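Local coordinates for protein N-acetylcysteine deacetylase (PDB 1YSJ) that probably catalyses the deacetylation of N-acetylcysteine to cysteine and acetate, using two divalent metal ions per subunit, in the breakdown of S-(2-succino)cysteine, at residues His182-Leu187 and Glu371-Pro376; Leu70-Leu75 and Leu167-Leu172; Asp88-Ala93 and Ile398-Ile403; Asp225-Ala230 and Val266-Ala271. The protein carries 1 engineered substitution. All blocks are in the same frame, centred on the assembly; numbering follows the deposited sequence.

Contact 1 of 4, residues His182-Leu187 and Glu371-Pro376; sequences HNKPDL and EEWHHP. With NI (nickel (II) ion), chain C; NI (nickel (II) ion), chain D.
Trp373 turns its CG away from its own carbonyl carbon (chi1 -55°), and His182 holds CG opposite its backbone N (chi1 -153°); these turns bring the indole up beside the imidazole. His182 CE1 lies over one face of the indole, toward its rim; the two rings meet obliquely, planes 56° apart. His182 ND1 lies 3.4 Å from Trp373 CZ2. Asn183 O takes two donors. His182 ND1 reaches Asn183 O at 3.0 Å, almost straight, on a lone pair. Trp373 NE1 reaches Asn183 O at 3.0 Å from above the carbonyl plane, with a bent N-H. A weak bond of 3.2 Å also runs from Trp373 NE1 to Asn183 OD1, while Asn183 ND2 is held by Cys122 O. Pro185 CD comes to 3.4 Å from Trp373 NE1. An alanine in place of Trp373 would probably leave Asn183 O without one of its donors and take away the indole that packs beside the His182 ring. This is the dinuclear metal site of an M20 family peptidase, here holding nickel. His182 NE2 binds one nickel with Cys122 and His124; His374 NE2 binds the other with Cys122 and Glu158. The ND1 bond helps to fix the His182 ring rotation, consistent with Asn183 O acting as a second-shell group.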
loop_
_atom_site.group_PDB
_atom_site.type_symbol
_atom_site.label_atom_id
_atom_site.label_comp_id
_atom_site.label_asym_id
_atom_site.label_seq_id
_atom_site.Cartn_x
_atom_site.Cartn_y
_atom_site.Cartn_z
ATOM N N HIS A 182 -7.386 -35.171 -9.172
ATOM C CA HIS A 182 -6.439 -34.597 -8.248
ATOM C C HIS A 182 -6.419 -35.431 -6.978
ATOM O O HIS A 182 -7.471 -35.822 -6.466
ATOM C CB HIS A 182 -6.748 -33.139 -7.934
ATOM C CG HIS A 182 -5.534 -32.353 -7.552
ATOM N ND1 HIS A 182 -4.886 -32.525 -6.347
ATOM C CD2 HIS A 182 -4.829 -31.418 -8.231
ATOM C CE1 HIS A 182 -3.839 -31.721 -6.296
ATOM N NE2 HIS A 182 -3.782 -31.038 -7.426
ATOM N N ASN A 183 -5.214 -35.712 -6.489
ATOM C CA ASN A 183 -5.048 -36.394 -5.215
ATOM C C ASN A 183 -5.754 -35.605 -4.119
ATOM O O ASN A 183 -5.770 -34.373 -4.142
ATOM C CB ASN A 183 -3.560 -36.589 -4.889
ATOM C CG ASN A 183 -2.862 -35.289 -4.532
ATOM O OD1 ASN A 183 -2.890 -34.848 -3.383
ATOM N ND2 ASN A 183 -2.236 -34.668 -5.518
ATOM N N LYS A 184 -6.356 -36.322 -3.181
ATOM C CA LYS A 184 -7.069 -35.702 -2.080
ATOM C C LYS A 184 -6.579 -36.335 -0.780
ATOM O O LYS A 184 -7.004 -37.437 -0.428
ATOM C CB LYS A 184 -8.580 -35.872 -2.257
ATOM C CG LYS A 184 -9.439 -34.826 -1.541
ATOM C CD LYS A 184 -9.376 -33.475 -2.252
ATOM C CE LYS A 184 -10.458 -32.520 -1.769
ATOM N NZ LYS A 184 -10.166 -31.965 -0.431
ATOM N N PRO A 185 -5.662 -35.644 -0.075
ATOM C CA PRO A 185 -5.004 -36.178 1.128
ATOM C C PRO A 185 -5.950 -36.586 2.257
ATOM O O PRO A 185 -5.612 -37.475 3.042
ATOM C CB PRO A 185 -4.088 -35.028 1.581
ATOM C CG PRO A 185 -4.582 -33.811 0.858
ATOM C CD PRO A 185 -5.170 -34.295 -0.418
ATOM N N ASP A 186 -7.120 -35.953 2.327
ATOM C CA ASP A 186 -8.086 -36.208 3.402
ATOM C C ASP A 186 -8.973 -37.432 3.153
ATOM O O ASP A 186 -9.720 -37.854 4.038
ATOM C CB ASP A 186 -8.951 -34.968 3.666
ATOM C CG ASP A 186 -9.563 -34.400 2.400
ATOM O OD1 ASP A 186 -10.801 -34.472 2.254
ATOM O OD2 ASP A 186 -8.804 -33.882 1.547
ATOM N N LEU A 187 -8.892 -37.993 1.948
ATOM C CA LEU A 187 -9.643 -39.202 1.600
ATOM C C LEU A 187 -8.755 -40.445 1.695
ATOM O O LEU A 187 -7.547 -40.355 1.490
ATOM C CB LEU A 187 -10.253 -39.075 0.197
ATOM C CG LEU A 187 -11.400 -38.084 -0.011
ATOM C CD1 LEU A 187 -11.805 -38.056 -1.471
ATOM C CD2 LEU A 187 -12.605 -38.410 0.877
ATOM N N GLU A 371 -0.689 -33.686 5.215
ATOM C CA GLU A 371 -0.786 -32.240 5.053
ATOM C C GLU A 371 -1.594 -31.899 3.802
ATOM O O GLU A 371 -1.789 -32.743 2.920
ATOM C CB GLU A 371 0.608 -31.607 4.966
ATOM C CG GLU A 371 1.575 -31.976 6.099
ATOM C CD GLU A 371 1.249 -31.315 7.437
ATOM O OE1 GLU A 371 1.764 -31.796 8.472
ATOM O OE2 GLU A 371 0.490 -30.320 7.464
ATOM N N GLU A 372 -2.064 -30.659 3.731
ATOM C CA GLU A 372 -2.799 -30.194 2.563
ATOM C C GLU A 372 -1.849 -29.816 1.419
ATOM O O GLU A 372 -0.630 -29.704 1.617
ATOM C CB GLU A 372 -3.736 -29.038 2.933
ATOM C CG GLU A 372 -3.070 -27.831 3.574
ATOM C CD GLU A 372 -4.078 -26.815 4.102
ATOM O OE1 GLU A 372 -5.086 -27.231 4.718
ATOM O OE2 GLU A 372 -3.855 -25.600 3.906
ATOM N N TRP A 373 -2.409 -29.633 0.224
ATOM C CA TRP A 373 -1.616 -29.256 -0.943
ATOM C C TRP A 373 -0.710 -28.058 -0.641
ATOM O O TRP A 373 -1.112 -27.128 0.071
ATOM C CB TRP A 373 -2.518 -28.938 -2.140
ATOM C CG TRP A 373 -3.494 -30.029 -2.518
ATOM C CD1 TRP A 373 -3.276 -31.381 -2.495
ATOM C CD2 TRP A 373 -4.831 -29.849 -3.002
ATOM N NE1 TRP A 373 -4.401 -32.052 -2.922
ATOM C CE2 TRP A 373 -5.368 -31.138 -3.242
ATOM C CE3 TRP A 373 -5.627 -28.726 -3.259
ATOM C CZ2 TRP A 373 -6.667 -31.332 -3.725
ATOM C CZ3 TRP A 373 -6.920 -28.921 -3.740
ATOM C CH2 TRP A 373 -7.426 -30.216 -3.966
ATOM N N HIS A 374 0.518 -28.118 -1.162
ATOM C CA HIS A 374 1.504 -27.024 -1.095
ATOM C C HIS A 374 2.299 -26.931 0.211
ATOM O O HIS A 374 3.207 -26.109 0.331
ATOM C CB HIS A 374 0.866 -25.669 -1.445
ATOM C CG HIS A 374 0.475 -25.541 -2.885
ATOM N ND1 HIS A 374 0.662 -24.380 -3.605
ATOM C CD2 HIS A 374 -0.077 -26.430 -3.743
ATOM C CE1 HIS A 374 0.229 -24.557 -4.841
ATOM N NE2 HIS A 374 -0.224 -25.792 -4.951
ATOM N N HIS A 375 1.968 -27.776 1.181
ATOM C CA HIS A 375 2.710 -27.817 2.429
ATOM C C HIS A 375 4.087 -28.447 2.183
ATOM O O HIS A 375 4.191 -29.404 1.426
ATOM C CB HIS A 375 1.933 -28.611 3.482
ATOM C CG HIS A 375 2.414 -28.391 4.880
ATOM N ND1 HIS A 375 1.802 -27.512 5.748
ATOM C CD2 HIS A 375 3.451 -28.933 5.561
ATOM C CE1 HIS A 375 2.443 -27.521 6.904
ATOM N NE2 HIS A 375 3.446 -28.376 6.817
ATOM N N PRO A 376 5.149 -27.891 2.801
ATOM C CA PRO A 376 6.498 -28.482 2.739
ATOM C C PRO A 376 6.581 -29.963 3.150
ATOM O O PRO A 376 7.455 -30.685 2.664
ATOM C CB PRO A 376 7.305 -27.621 3.716
ATOM C CG PRO A 376 6.599 -26.314 3.738
ATOM C CD PRO A 376 5.139 -26.632 3.571
HETATM NI NI NI C . -2.135 -29.789 -8.171
HETATM NI NI NI D . -1.064 -26.990 -6.689
HETATM O O HOH W 1 -2.728 -28.002 -8.218
HETATM O O HOH W 2 -3.185 -29.799 -10.188
HETATM O O HOH W 3 -3.233 -26.243 -6.230
#

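Contact 2 of 4, residues Leu70-Leu75 and Leu167-Leu172; sequences LDVPQL and LEAGVL
Val72 lays its CG1 methyl against the CB of Ala169, 3.8 Å away. The same Val72 CG1 also approaches Val171 CG2, at 4.3 Å. CG1 stands opposite the backbone N of Val72 (chi1 -169°), and this points it at the facing segment. Leu75 joins from the next part of the loop. Leu75 CG lies 4.4 Å from Ala169 CB, and Leu75 CD1 is equally far from Val171 CG2. Ala169 CB therefore meets both Val72 and Leu75. A type I beta turn from Val72 to Leu75, closed by the bond from Leu75 N to Val72 O, brings these two side chains to one side. The facing segment is the end of helix 162-168. Gly170, with positive phi, forms a Schellman motif after the last helical turn, and the chain then leads on to Val171. The contact thus joins a helix end to the loop between strands 68-69 and 79-84, at one border of the mixed sheet. Ile80 of strand 79-84 touches Val72 and Leu75, and Ile152 of strand 148-154 touches Val171. No hydrogen bond crosses between the segments. Toward the exposed side, the extended Gln74 brings OE1 to 3.7 Å from Ala169 CA, and Glu168 lies at the rim.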
loop_
_atom_site.group_PDB
_atom_site.type_symbol
_atom_site.label_atom_id
_atom_site.label_comp_id
_atom_site.label_asym_id
_atom_site.label_seq_id
_atom_site.Cartn_x
_atom_site.Cartn_y
_atom_site.Cartn_z
ATOM N N LEU A 70 2.567 -38.675 -29.732
ATOM C CA LEU A 70 2.189 -37.692 -30.741
ATOM C C LEU A 70 3.216 -36.572 -30.847
ATOM O O LEU A 70 3.776 -36.120 -29.844
ATOM C CB LEU A 70 0.790 -37.129 -30.451
ATOM C CG LEU A 70 -0.419 -37.823 -31.100
ATOM C CD1 LEU A 70 -0.195 -39.308 -31.414
ATOM C CD2 LEU A 70 -1.676 -37.636 -30.258
ATOM N N ASP A 71 3.461 -36.142 -32.076
ATOM C CA ASP A 71 4.430 -35.094 -32.350
ATOM C C ASP A 71 3.739 -33.737 -32.252
ATOM O O ASP A 71 2.913 -33.383 -33.099
ATOM C CB ASP A 71 5.044 -35.300 -33.740
ATOM C CG ASP A 71 6.329 -34.516 -33.940
ATOM O OD1 ASP A 71 6.516 -33.962 -35.046
ATOM O OD2 ASP A 71 7.153 -34.458 -32.999
ATOM N N VAL A 72 4.058 -33.003 -31.191
ATOM C CA VAL A 72 3.475 -31.686 -30.941
ATOM C C VAL A 72 4.617 -30.711 -30.652
ATOM O O VAL A 72 4.917 -30.432 -29.487
ATOM C CB VAL A 72 2.458 -31.710 -29.760
ATOM C CG1 VAL A 72 1.671 -30.403 -29.690
ATOM C CG2 VAL A 72 1.496 -32.888 -29.890
ATOM N N PRO A 73 5.262 -30.191 -31.716
ATOM C CA PRO A 73 6.478 -29.381 -31.570
ATOM C C PRO A 73 6.261 -28.092 -30.776
ATOM O O PRO A 73 7.183 -27.633 -30.093
ATOM C CB PRO A 73 6.873 -29.062 -33.019
ATOM C CG PRO A 73 6.133 -30.042 -33.861
ATOM C CD PRO A 73 4.864 -30.322 -33.130
ATOM N N GLN A 74 5.055 -27.530 -30.858
ATOM C CA GLN A 74 4.703 -26.312 -30.112
ATOM C C GLN A 74 4.751 -26.505 -28.586
ATOM O O GLN A 74 4.960 -25.547 -27.849
ATOM C CB GLN A 74 3.341 -25.755 -30.562
ATOM C CG GLN A 74 2.912 -24.467 -29.855
ATOM C CD GLN A 74 1.829 -23.693 -30.596
ATOM O OE1 GLN A 74 0.669 -24.108 -30.644
ATOM N NE2 GLN A 74 2.205 -22.546 -31.155
ATOM N N LEU A 75 4.567 -27.740 -28.121
ATOM C CA LEU A 75 4.733 -28.054 -26.700
ATOM C C LEU A 75 6.166 -28.465 -26.397
ATOM O O LEU A 75 6.528 -29.633 -26.566
ATOM C CB LEU A 75 3.768 -29.160 -26.254
ATOM C CG LEU A 75 2.299 -28.810 -26.021
ATOM C CD1 LEU A 75 1.516 -30.075 -25.689
ATOM C CD2 LEU A 75 2.132 -27.771 -24.912
ATOM N N LEU A 167 -4.573 -26.711 -25.457
ATOM C CA LEU A 167 -5.735 -26.401 -26.295
ATOM C C LEU A 167 -5.326 -25.719 -27.592
ATOM O O LEU A 167 -5.784 -26.101 -28.676
ATOM C CB LEU A 167 -6.750 -25.533 -25.537
ATOM C CG LEU A 167 -7.710 -26.246 -24.574
ATOM C CD1 LEU A 167 -8.360 -25.268 -23.607
ATOM C CD2 LEU A 167 -8.778 -27.024 -25.337
ATOM N N GLU A 168 -4.448 -24.724 -27.476
ATOM C CA GLU A 168 -3.974 -23.952 -28.631
ATOM C C GLU A 168 -3.075 -24.769 -29.569
ATOM O O GLU A 168 -2.868 -24.392 -30.723
ATOM C CB GLU A 168 -3.260 -22.679 -28.167
ATOM C CG GLU A 168 -4.199 -21.648 -27.545
ATOM C CD GLU A 168 -3.474 -20.541 -26.797
ATOM O OE1 GLU A 168 -4.034 -19.426 -26.698
ATOM O OE2 GLU A 168 -2.349 -20.781 -26.313
ATOM N N ALA A 169 -2.552 -25.883 -29.062
ATOM C CA ALA A 169 -1.732 -26.799 -29.854
ATOM C C ALA A 169 -2.588 -27.741 -30.697
ATOM O O ALA A 169 -2.060 -28.491 -31.516
ATOM C CB ALA A 169 -0.790 -27.593 -28.948
ATOM N N GLY A 170 -3.906 -27.687 -30.495
ATOM C CA GLY A 170 -4.863 -28.516 -31.236
ATOM C C GLY A 170 -4.976 -29.939 -30.722
ATOM O O GLY A 170 -5.488 -30.817 -31.416
ATOM N N VAL A 171 -4.517 -30.160 -29.491
ATOM C CA VAL A 171 -4.456 -31.499 -28.898
ATOM C C VAL A 171 -5.857 -32.080 -28.653
ATOM O O VAL A 171 -6.035 -33.299 -28.666
ATOM C CB VAL A 171 -3.583 -31.494 -27.592
ATOM C CG1 VAL A 171 -3.720 -32.795 -26.780
ATOM C CG2 VAL A 171 -2.120 -31.223 -27.921
ATOM N N LEU A 172 -6.849 -31.213 -28.458
ATOM C CA LEU A 172 -8.221 -31.663 -28.197
ATOM C C LEU A 172 -9.139 -31.675 -29.420
ATOM O O LEU A 172 -10.344 -31.918 -29.299
ATOM C CB LEU A 172 -8.858 -30.869 -27.046
ATOM C CG LEU A 172 -8.389 -31.148 -25.611
ATOM C CD1 LEU A 172 -9.322 -30.456 -24.636
ATOM C CD2 LEU A 172 -8.340 -32.635 -25.290
#

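Contact 3 of 4, residues Asp88-Ala93 and Ile398-Ile403; sequences DGPVIA and IVLETI
Ile92 and Leu400 form the middle of this contact. Ile92 places CG1 between its backbone N and carbonyl carbon (chi1 63°), and Ile92 CG1 then approaches Leu400 CD2 at 3.9 Å. Ile92 CD1 runs on to Leu400 CG, 4.0 Å away. The CG2 branch of Ile92 serves other partners as well. Ile92 CG2 meets Ile403 CD1 at 4.0 Å and Val399 CG1 at 4.2 Å. Leu400 sets off to one side of the strand, but with CG opposite its carbonyl carbon (chi1 -71°) and an extended chain, CD2 ends beside Ile92 and Pro90. Leu400 CD2 is 3.6 Å from Pro90 O. Ile403 has CG1 opposite its backbone N (chi1 -155°). This turns CD1 toward Ile92 and CG2 onto the Pro90 ring, with Ile403 CG2 3.5 Å from Pro90 CG. An alanine at Ile92 would probably open a gap between the strand and the helix and leave Leu400 and Ile403 without the branches they pack on. The strand is the start of 91-97, inside the mixed sheet, and the helix is the C-terminal 384-402, which lies against that sheet. Val149 and Phe179 of adjacent strands extend the apolar layer by touching Leu400 and Val399. Ile403 and Pro90 lie at the outer edge. No hydrogen bond links the segments, which implies that the helix is held to the strand here by the fit of branched apolar side chains rather than by directed polar bonds.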
loop_
_atom_site.group_PDB
_atom_site.type_symbol
_atom_site.label_atom_id
_atom_site.label_comp_id
_atom_site.label_asym_id
_atom_site.label_seq_id
_atom_site.Cartn_x
_atom_site.Cartn_y
_atom_site.Cartn_z
ATOM N N ASP A 88 -12.692 -48.353 -35.137
ATOM C CA ASP A 88 -12.864 -46.911 -35.297
ATOM C C ASP A 88 -13.888 -46.440 -34.272
ATOM O O ASP A 88 -14.896 -47.110 -34.040
ATOM C CB ASP A 88 -13.346 -46.563 -36.711
ATOM C CG ASP A 88 -12.222 -46.573 -37.741
ATOM O OD1 ASP A 88 -11.050 -46.797 -37.361
ATOM O OD2 ASP A 88 -12.515 -46.352 -38.938
ATOM N N GLY A 89 -13.618 -45.301 -33.647
ATOM C CA GLY A 89 -14.508 -44.778 -32.620
ATOM C C GLY A 89 -14.141 -43.385 -32.152
ATOM O O GLY A 89 -13.200 -42.780 -32.673
ATOM N N PRO A 90 -14.901 -42.855 -31.177
ATOM C CA PRO A 90 -14.600 -41.545 -30.598
ATOM C C PRO A 90 -13.231 -41.506 -29.924
ATOM O O PRO A 90 -12.687 -42.551 -29.544
ATOM C CB PRO A 90 -15.718 -41.338 -29.562
ATOM C CG PRO A 90 -16.329 -42.677 -29.350
ATOM C CD PRO A 90 -16.117 -43.458 -30.596
ATOM N N VAL A 91 -12.682 -40.302 -29.806
ATOM C CA VAL A 91 -11.428 -40.080 -29.103
ATOM C C VAL A 91 -11.738 -39.425 -27.763
ATOM O O VAL A 91 -12.447 -38.412 -27.706
ATOM C CB VAL A 91 -10.471 -39.162 -29.910
ATOM C CG1 VAL A 91 -9.131 -39.003 -29.187
ATOM C CG2 VAL A 91 -10.255 -39.710 -31.307
ATOM N N ILE A 92 -11.220 -40.011 -26.687
ATOM C CA ILE A 92 -11.314 -39.396 -25.360
ATOM C C ILE A 92 -9.923 -39.120 -24.796
ATOM O O ILE A 92 -8.935 -39.700 -25.246
ATOM C CB ILE A 92 -12.169 -40.224 -24.359
ATOM C CG1 ILE A 92 -11.544 -41.596 -24.093
ATOM C CG2 ILE A 92 -13.620 -40.347 -24.854
ATOM C CD1 ILE A 92 -11.960 -42.211 -22.765
ATOM N N ALA A 93 -9.847 -38.229 -23.813
ATOM C CA ALA A 93 -8.564 -37.814 -23.282
ATOM C C ALA A 93 -8.465 -38.048 -21.784
ATOM O O ALA A 93 -9.460 -37.968 -21.068
ATOM C CB ALA A 93 -8.289 -36.347 -23.625
ATOM N N ILE A 398 -15.135 -48.091 -20.092
ATOM C CA ILE A 398 -16.562 -47.884 -19.846
ATOM C C ILE A 398 -17.117 -46.682 -20.611
ATOM O O ILE A 398 -18.192 -46.773 -21.215
ATOM C CB ILE A 398 -16.875 -47.752 -18.335
ATOM C CG1 ILE A 398 -16.637 -49.086 -17.626
ATOM C CG2 ILE A 398 -18.317 -47.299 -18.113
ATOM C CD1 ILE A 398 -16.548 -48.985 -16.118
ATOM N N VAL A 399 -16.388 -45.567 -20.589
ATOM C CA VAL A 399 -16.808 -44.363 -21.306
ATOM C C VAL A 399 -16.937 -44.629 -22.807
ATOM O O VAL A 399 -17.961 -44.308 -23.407
ATOM C CB VAL A 399 -15.881 -43.150 -21.028
ATOM C CG1 VAL A 399 -16.228 -41.973 -21.944
ATOM C CG2 VAL A 399 -15.998 -42.726 -19.583
ATOM N N LEU A 400 -15.915 -45.249 -23.394
ATOM C CA LEU A 400 -15.903 -45.543 -24.829
ATOM C C LEU A 400 -16.996 -46.524 -25.275
ATOM O O LEU A 400 -17.361 -46.551 -26.452
ATOM C CB LEU A 400 -14.515 -46.023 -25.282
ATOM C CG LEU A 400 -13.380 -44.989 -25.329
ATOM C CD1 LEU A 400 -12.038 -45.670 -25.575
ATOM C CD2 LEU A 400 -13.630 -43.902 -26.375
ATOM N N GLU A 401 -17.510 -47.320 -24.336
ATOM C CA GLU A 401 -18.643 -48.212 -24.594
ATOM C C GLU A 401 -19.935 -47.432 -24.837
ATOM O O GLU A 401 -20.751 -47.822 -25.669
ATOM C CB GLU A 401 -18.861 -49.177 -23.423
ATOM C CG GLU A 401 -17.926 -50.385 -23.388
ATOM C CD GLU A 401 -18.017 -51.175 -22.081
ATOM O OE1 GLU A 401 -18.859 -50.836 -21.216
ATOM O OE2 GLU A 401 -17.240 -52.142 -21.919
ATOM N N THR A 402 -20.109 -46.335 -24.102
ATOM C CA THR A 402 -21.362 -45.574 -24.117
ATOM C C THR A 402 -21.285 -44.226 -24.835
ATOM O O THR A 402 -22.316 -43.672 -25.227
ATOM C CB THR A 402 -21.925 -45.370 -22.687
ATOM O OG1 THR A 402 -20.847 -45.212 -21.757
ATOM C CG2 THR A 402 -22.761 -46.568 -22.268
ATOM N N ILE A 403 -20.076 -43.705 -25.017
ATOM C CA ILE A 403 -19.896 -42.406 -25.667
ATOM C C ILE A 403 -19.970 -42.525 -27.189
ATOM O O ILE A 403 -21.051 -42.454 -27.770
ATOM C CB ILE A 403 -18.576 -41.717 -25.238
ATOM C CG1 ILE A 403 -18.678 -40.199 -25.410
ATOM C CG2 ILE A 403 -17.383 -42.298 -25.994
ATOM C CD1 ILE A 403 -17.552 -39.428 -24.762
#

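Contact 4 of 4, residues Asp225-Ala230 and Val266-Ala271; sequences DPIAAA and VIPDQA
Pro226 presses its ring against the backbone of the chain entering strand 270-278. Pro226 CG is 3.4 Å from Pro268 O and 3.7 Å from Asp269 O. This is the tight part of the contact. One helical turn further on, Ala230 CB lies 3.9 Å from Ala271 CB. Ala271 CB is also 3.9 Å from Pro226 O, so this small methyl sits against the first turn of the helix. Ile227 completes the buried side. Its CG1 stands opposite the carbonyl carbon (chi1 -55°), and Ile227 CD1 comes to 3.8 Å from Pro268 CG. The two side chains cross at about a right angle. The helix is 226-237, which packs on the four-stranded antiparallel sheet of the smaller domain; in the M20 family this domain commonly mediates dimerisation. Asp225 is the N-cap of this helix, and Asp225 OD1 accepts a weak bond of 3.4 Å from Ala228 N. The same OD1 takes a hydrogen bond from Gln238 of the second subunit. Ile255 and Thr256 of that subunit pack on Ile227 and Pro268, so the contact is part of the subunit interface. Within the chain, Ile210 touches Pro226, and Ala260 touches Ile227 and Ala271. The loose side is polar. Asp269 and Gln270 are exposed, and their side chains start away from the helix. Their share of the contact is small.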
loop_
_atom_site.group_PDB
_atom_site.type_symbol
_atom_site.label_atom_id
_atom_site.label_comp_id
_atom_site.label_asym_id
_atom_site.label_seq_id
_atom_site.Cartn_x
_atom_site.Cartn_y
_atom_site.Cartn_z
ATOM N N ASP A 225 -10.485 12.804 -0.402
ATOM C CA ASP A 225 -10.281 11.704 0.539
ATOM C C ASP A 225 -10.473 10.332 -0.123
ATOM O O ASP A 225 -11.534 9.715 0.015
ATOM C CB ASP A 225 -11.195 11.859 1.763
ATOM C CG ASP A 225 -10.590 11.263 3.030
ATOM O OD1 ASP A 225 -9.589 10.515 2.938
ATOM O OD2 ASP A 225 -11.122 11.548 4.125
ATOM N N PRO A 226 -9.444 9.852 -0.855
ATOM C CA PRO A 226 -9.499 8.517 -1.461
ATOM C C PRO A 226 -9.360 7.377 -0.445
ATOM O O PRO A 226 -9.859 6.275 -0.692
ATOM C CB PRO A 226 -8.304 8.519 -2.416
ATOM C CG PRO A 226 -7.351 9.480 -1.827
ATOM C CD PRO A 226 -8.179 10.544 -1.169
ATOM N N ILE A 227 -8.691 7.648 0.677
ATOM C CA ILE A 227 -8.451 6.651 1.727
ATOM C C ILE A 227 -9.751 6.242 2.415
ATOM O O ILE A 227 -10.033 5.048 2.561
ATOM C CB ILE A 227 -7.451 7.164 2.795
ATOM C CG1 ILE A 227 -6.136 7.623 2.151
ATOM C CG2 ILE A 227 -7.213 6.104 3.874
ATOM C CD1 ILE A 227 -5.143 6.522 1.871
ATOM N N ALA A 228 -10.529 7.238 2.833
ATOM C CA ALA A 228 -11.837 7.015 3.441
ATOM C C ALA A 228 -12.759 6.243 2.499
ATOM O O ALA A 228 -13.488 5.351 2.933
ATOM C CB ALA A 228 -12.473 8.349 3.849
ATOM N N ALA A 229 -12.722 6.598 1.215
ATOM C CA ALA A 229 -13.421 5.855 0.176
ATOM C C ALA A 229 -12.928 4.406 0.121
ATOM O O ALA A 229 -13.727 3.471 0.146
ATOM C CB ALA A 229 -13.248 6.540 -1.181
ATOM N N ALA A 230 -11.610 4.229 0.071
ATOM C CA ALA A 230 -11.010 2.894 0.024
ATOM C C ALA A 230 -11.408 2.028 1.224
ATOM O O ALA A 230 -11.670 0.836 1.066
ATOM C CB ALA A 230 -9.492 2.989 -0.099
ATOM N N VAL A 266 1.994 13.859 3.693
ATOM C CA VAL A 266 1.409 14.202 2.395
ATOM C C VAL A 266 0.096 13.462 2.149
ATOM O O VAL A 266 0.017 12.245 2.328
ATOM C CB VAL A 266 2.415 13.941 1.232
ATOM C CG1 VAL A 266 1.751 14.102 -0.133
ATOM C CG2 VAL A 266 3.623 14.871 1.349
ATOM N N ILE A 267 -0.930 14.209 1.744
ATOM C CA ILE A 267 -2.230 13.636 1.385
ATOM C C ILE A 267 -2.132 12.940 0.023
ATOM O O ILE A 267 -1.790 13.581 -0.975
ATOM C CB ILE A 267 -3.346 14.715 1.342
ATOM C CG1 ILE A 267 -3.307 15.588 2.603
ATOM C CG2 ILE A 267 -4.723 14.067 1.166
ATOM C CD1 ILE A 267 -3.801 17.018 2.395
ATOM N N PRO A 268 -2.421 11.623 -0.017
ATOM C CA PRO A 268 -2.336 10.839 -1.255
ATOM C C PRO A 268 -3.432 11.180 -2.266
ATOM O O PRO A 268 -4.570 11.463 -1.882
ATOM C CB PRO A 268 -2.492 9.396 -0.768
ATOM C CG PRO A 268 -3.259 9.511 0.503
ATOM C CD PRO A 268 -2.832 10.796 1.133
ATOM N N ASP A 269 -3.076 11.158 -3.548
ATOM C CA ASP A 269 -4.035 11.406 -4.622
ATOM C C ASP A 269 -4.845 10.147 -4.929
ATOM O O ASP A 269 -6.035 10.226 -5.243
ATOM C CB ASP A 269 -3.318 11.897 -5.885
ATOM C CG ASP A 269 -2.857 13.351 -5.782
ATOM O OD1 ASP A 269 -2.700 13.996 -6.843
ATOM O OD2 ASP A 269 -2.648 13.856 -4.654
ATOM N N GLN A 270 -4.194 8.991 -4.818
ATOM C CA GLN A 270 -4.800 7.712 -5.184
ATOM C C GLN A 270 -4.825 6.697 -4.049
ATOM O O GLN A 270 -4.049 6.780 -3.095
ATOM C CB GLN A 270 -4.056 7.087 -6.367
ATOM C CG GLN A 270 -4.322 7.736 -7.711
ATOM C CD GLN A 270 -3.732 6.944 -8.866
ATOM O OE1 GLN A 270 -3.387 5.770 -8.721
ATOM N NE2 GLN A 270 -3.617 7.585 -10.023
ATOM N N ALA A 271 -5.737 5.739 -4.175
ATOM C CA ALA A 271 -5.715 4.514 -3.392
ATOM C C ALA A 271 -6.021 3.352 -4.336
ATOM O O ALA A 271 -6.996 3.397 -5.089
ATOM C CB ALA A 271 -6.729 4.579 -2.263
#

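Contacts 3 and 4 are mostly buried, while contacts 1 and 2 are partly buried. Contacts 1 and 3 reach the same mixed sheet through neighbouring strands, 175-184 and 91-97. Contact 2 adjoins contact 3, where Leu172 CD2 meets Ala93 CB at 4.1 Å. Contact 4 stands apart on the other sheet, its centre 42 Å from that of contact 1, and is the one touched by the second subunit. The chemistry follows place. Contact 1, at the metal site, combines cross-segment hydrogen bonds with metal ligands. The other three have no hydrogen bond between their segments: contacts 2 and 3 rely mainly on aliphatic side chains, and contact 4 on prolines, alanines and one isoleucine.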